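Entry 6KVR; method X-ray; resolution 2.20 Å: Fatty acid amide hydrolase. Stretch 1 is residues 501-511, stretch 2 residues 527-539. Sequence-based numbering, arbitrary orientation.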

# COMPACT_ATOMS: atom_id res chain seq x y z
N ILE A 501 -0.01 -36.33 2.80
CA ILE A 501 1.17 -37.18 2.83
C ILE A 501 1.94 -36.92 4.13
O ILE A 501 1.96 -35.79 4.64
CB ILE A 501 2.05 -36.92 1.60
CG1 ILE A 501 1.30 -37.40 0.36
CG2 ILE A 501 3.39 -37.65 1.73
CD1 ILE A 501 1.77 -36.80 -0.92
N PHE A 502 2.53 -37.99 4.67
CA PHE A 502 3.33 -37.92 5.88
C PHE A 502 4.68 -38.55 5.59
O PHE A 502 4.79 -39.45 4.75
CB PHE A 502 2.63 -38.63 7.04
CG PHE A 502 1.31 -38.00 7.41
CD1 PHE A 502 0.20 -38.16 6.58
CD2 PHE A 502 1.20 -37.20 8.54
CE1 PHE A 502 -1.02 -37.56 6.90
CE2 PHE A 502 -0.03 -36.61 8.88
CZ PHE A 502 -1.14 -36.78 8.04
N GLN A 503 5.71 -38.04 6.25
CA GLN A 503 7.02 -38.64 6.09
C GLN A 503 6.96 -40.12 6.45
O GLN A 503 6.24 -40.53 7.37
CB GLN A 503 8.05 -37.91 6.95
CG GLN A 503 9.50 -38.34 6.68
CD GLN A 503 9.99 -39.38 7.67
OE1 GLN A 503 9.21 -39.97 8.42
NE2 GLN A 503 11.30 -39.60 7.69
N ASP A 504 7.70 -40.92 5.70
CA ASP A 504 7.78 -42.37 5.88
C ASP A 504 9.24 -42.74 6.05
O ASP A 504 10.01 -42.66 5.07
CB ASP A 504 7.17 -43.09 4.67
CG ASP A 504 7.02 -44.58 4.91
OD1 ASP A 504 7.91 -45.21 5.53
OD2 ASP A 504 5.98 -45.13 4.46
N PRO A 505 9.68 -43.13 7.24
CA PRO A 505 11.12 -43.40 7.43
C PRO A 505 11.63 -44.55 6.58
O PRO A 505 12.83 -44.58 6.26
CB PRO A 505 11.24 -43.68 8.93
CG PRO A 505 9.87 -44.04 9.39
CD PRO A 505 8.91 -43.30 8.49
N THR A 506 10.78 -45.49 6.16
CA THR A 506 11.27 -46.58 5.33
C THR A 506 11.47 -46.18 3.88
O THR A 506 12.05 -46.96 3.11
CB THR A 506 10.34 -47.79 5.39
OG1 THR A 506 9.30 -47.64 4.42
CG2 THR A 506 9.73 -47.95 6.79
N LYS A 507 11.02 -45.00 3.47
CA LYS A 507 11.15 -44.61 2.07
C LYS A 507 11.65 -43.19 1.83
O LYS A 507 12.13 -42.91 0.73
CB LYS A 507 9.81 -44.80 1.34
CG LYS A 507 8.98 -43.56 1.15
CD LYS A 507 7.68 -43.89 0.43
CE LYS A 507 6.95 -45.05 1.10
NZ LYS A 507 5.60 -45.26 0.50
N ASP A 508 11.60 -42.29 2.82
CA ASP A 508 12.08 -40.92 2.62
C ASP A 508 13.54 -40.80 3.06
O ASP A 508 13.87 -40.19 4.08
CB ASP A 508 11.18 -39.93 3.37
CG ASP A 508 9.78 -39.82 2.76
OD1 ASP A 508 9.69 -39.80 1.51
OD2 ASP A 508 8.78 -39.75 3.51
N LYS A 509 14.43 -41.39 2.27
CA LYS A 509 15.86 -41.30 2.55
C LYS A 509 16.60 -40.84 1.31
O LYS A 509 16.08 -40.89 0.19
CB LYS A 509 16.46 -42.63 3.06
CG LYS A 509 16.07 -43.87 2.29
CD LYS A 509 16.14 -45.10 3.18
CE LYS A 509 16.46 -46.36 2.38
NZ LYS A 509 15.81 -46.41 1.03
N TRP A 510 17.81 -40.34 1.53
CA TRP A 510 18.62 -39.85 0.42
C TRP A 510 18.95 -41.01 -0.51
O TRP A 510 19.17 -42.13 -0.06
CB TRP A 510 19.91 -39.20 0.95
CG TRP A 510 19.74 -37.94 1.79
CD1 TRP A 510 20.04 -37.80 3.12
CD2 TRP A 510 19.30 -36.64 1.34
NE1 TRP A 510 19.80 -36.50 3.53
CE2 TRP A 510 19.33 -35.77 2.46
CE3 TRP A 510 18.86 -36.12 0.11
CZ2 TRP A 510 18.95 -34.43 2.38
CZ3 TRP A 510 18.48 -34.77 0.04
CH2 TRP A 510 18.53 -33.95 1.17
N THR A 511 18.99 -40.74 -1.80
CA THR A 511 19.46 -41.73 -2.75
C THR A 511 20.97 -41.64 -2.93
O THR A 511 21.63 -40.73 -2.41
CB THR A 511 18.79 -41.55 -4.10
OG1 THR A 511 19.51 -40.57 -4.85
CG2 THR A 511 17.34 -41.13 -3.93
N GLU A 527 21.45 -26.97 6.51
CA GLU A 527 20.08 -27.48 6.49
C GLU A 527 20.03 -28.95 6.06
O GLU A 527 19.37 -29.77 6.71
CB GLU A 527 19.22 -26.62 5.57
CG GLU A 527 18.84 -25.27 6.16
CD GLU A 527 17.66 -25.35 7.15
OE1 GLU A 527 17.00 -26.42 7.26
OE2 GLU A 527 17.38 -24.32 7.82
N ASN A 528 20.69 -29.30 4.94
CA ASN A 528 20.55 -30.65 4.40
C ASN A 528 21.20 -31.70 5.30
O ASN A 528 20.72 -32.83 5.38
CB ASN A 528 21.16 -30.75 3.00
CG ASN A 528 20.24 -30.21 1.90
OD1 ASN A 528 20.61 -30.24 0.72
ND2 ASN A 528 19.06 -29.70 2.27
N GLU A 529 22.31 -31.36 5.97
CA GLU A 529 22.96 -32.38 6.79
C GLU A 529 22.20 -32.66 8.08
O GLU A 529 22.51 -33.63 8.76
CB GLU A 529 24.41 -31.97 7.07
CG GLU A 529 25.34 -32.29 5.87
CD GLU A 529 26.81 -31.91 6.07
OE1 GLU A 529 27.16 -31.20 7.05
OE2 GLU A 529 27.62 -32.33 5.22
N ASN A 530 21.17 -31.87 8.40
CA ASN A 530 20.30 -32.18 9.53
C ASN A 530 19.24 -33.23 9.20
O ASN A 530 18.62 -33.76 10.12
CB ASN A 530 19.58 -30.92 10.01
CG ASN A 530 20.46 -30.07 10.89
OD1 ASN A 530 21.46 -30.55 11.40
ND2 ASN A 530 20.12 -28.81 11.04
N TYR A 531 18.99 -33.53 7.92
CA TYR A 531 17.92 -34.47 7.63
C TYR A 531 18.37 -35.89 7.99
O TYR A 531 19.44 -36.34 7.57
CB TYR A 531 17.48 -34.41 6.17
CG TYR A 531 16.35 -35.40 5.95
CD1 TYR A 531 15.07 -35.15 6.45
CD2 TYR A 531 16.58 -36.65 5.35
CE1 TYR A 531 14.05 -36.07 6.32
CE2 TYR A 531 15.55 -37.58 5.22
CZ TYR A 531 14.30 -37.29 5.71
OH TYR A 531 13.27 -38.18 5.57
N ASP A 532 17.54 -36.58 8.75
CA ASP A 532 17.76 -37.95 9.19
C ASP A 532 16.41 -38.65 9.16
O ASP A 532 15.52 -38.27 9.92
CB ASP A 532 18.36 -37.98 10.60
CG ASP A 532 18.59 -39.41 11.14
OD1 ASP A 532 17.91 -40.38 10.72
OD2 ASP A 532 19.45 -39.54 12.05
N PRO A 533 16.24 -39.68 8.31
CA PRO A 533 14.93 -40.35 8.20
C PRO A 533 14.35 -40.83 9.53
O PRO A 533 13.14 -40.72 9.74
CB PRO A 533 15.22 -41.55 7.28
CG PRO A 533 16.49 -41.24 6.61
CD PRO A 533 17.28 -40.35 7.51
N SER A 534 15.18 -41.34 10.44
CA SER A 534 14.66 -41.91 11.68
C SER A 534 14.27 -40.86 12.71
O SER A 534 13.64 -41.20 13.71
CB SER A 534 15.68 -42.89 12.29
OG SER A 534 16.86 -42.22 12.72
N GLN A 535 14.60 -39.59 12.48
CA GLN A 535 14.39 -38.53 13.47
C GLN A 535 13.29 -37.54 13.07
O GLN A 535 13.15 -36.49 13.70
CB GLN A 535 15.71 -37.79 13.69
CG GLN A 535 16.75 -38.55 14.52
CD GLN A 535 16.29 -38.81 15.95
OE1 GLN A 535 15.87 -39.92 16.30
NE2 GLN A 535 16.39 -37.78 16.80
N PHE A 536 12.51 -37.85 12.03
CA PHE A 536 11.44 -36.97 11.59
C PHE A 536 10.18 -37.77 11.27
O PHE A 536 9.40 -37.37 10.40
CB PHE A 536 11.86 -36.14 10.36
CG PHE A 536 12.92 -35.10 10.63
CD1 PHE A 536 12.57 -33.84 11.11
CD2 PHE A 536 14.26 -35.37 10.39
CE1 PHE A 536 13.54 -32.88 11.36
CE2 PHE A 536 15.24 -34.42 10.64
CZ PHE A 536 14.88 -33.16 11.12
N VAL A 537 9.95 -38.87 12.00
CA VAL A 537 8.98 -39.88 11.59
C VAL A 537 7.56 -39.32 11.51
O VAL A 537 7.04 -38.76 12.48
CB VAL A 537 9.00 -41.07 12.56
CG1 VAL A 537 7.98 -42.12 12.12
CG2 VAL A 537 10.42 -41.67 12.69
N GLY A 538 6.91 -39.53 10.36
CA GLY A 538 5.49 -39.30 10.27
C GLY A 538 5.06 -37.85 10.25
O GLY A 538 3.86 -37.58 10.37
N ALA A 539 6.00 -36.92 10.09
CA ALA A 539 5.68 -35.49 10.06
C ALA A 539 4.87 -35.15 8.82
O ALA A 539 5.20 -35.59 7.72
CB ALA A 539 6.96 -34.66 10.07
O HOH W 1 21.12 -35.40 5.81

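A single buried glutamine, Gln 503, ties stretch 1 to four residues of stretch 2, using both its backbone and its carboxamide. Its backbone N donates to Ala 539 O (2.9 Å) in a nearly straight hydrogen bond, while its side chain reaches across in the t rotamer and uses both ends of the amide. OE1 accepts from Gly 538 N at 3.0 Å; NE2 donates to Pro 533 O at 3.0 Å and to Tyr 531 OH at 3.2 Å. Gly 538 N also makes a weak bond to Gln 503 O (3.2 Å, 122°), supplemented by a CA-H...O contact from Gly 538 CA to the same oxygen at 3.2 Å. Gly 538 lies within a type II turn running from Phe 536 to Ala 539, and its positive phi by itself favours glycine.

The Tyr 531 hydroxyl extends this polar network. While accepting from Gln 503 NE2, it donates to Asp 508 O through a short bond (OH to O, 2.6 Å), so the one phenol group links two separate points of stretch 1. The loop between those points is held by Asp 508, whose OD2 accepts from Asp 504 N at 2.7 Å.

Beyond the hydroxyl, the edge of Tyr 531 is directed toward the face of Trp 510 in an offset edge-to-face pair, with planes at 86° and centroids of the tyrosine ring and the indole five-membered ring 5.5 Å apart. The indole nitrogen is satisfied by water 1, which accepts from Trp 510 NE1 (2.9 Å) and donates to Asn 528 O and Tyr 531 O (both 2.6 Å), bridging the stretches.

Apolar packing completes the contact: Pro 505 CG meets Val 537 CG1 at 3.8 Å, and Lys 509 CB lies 3.8 Å from Pro 533 CG.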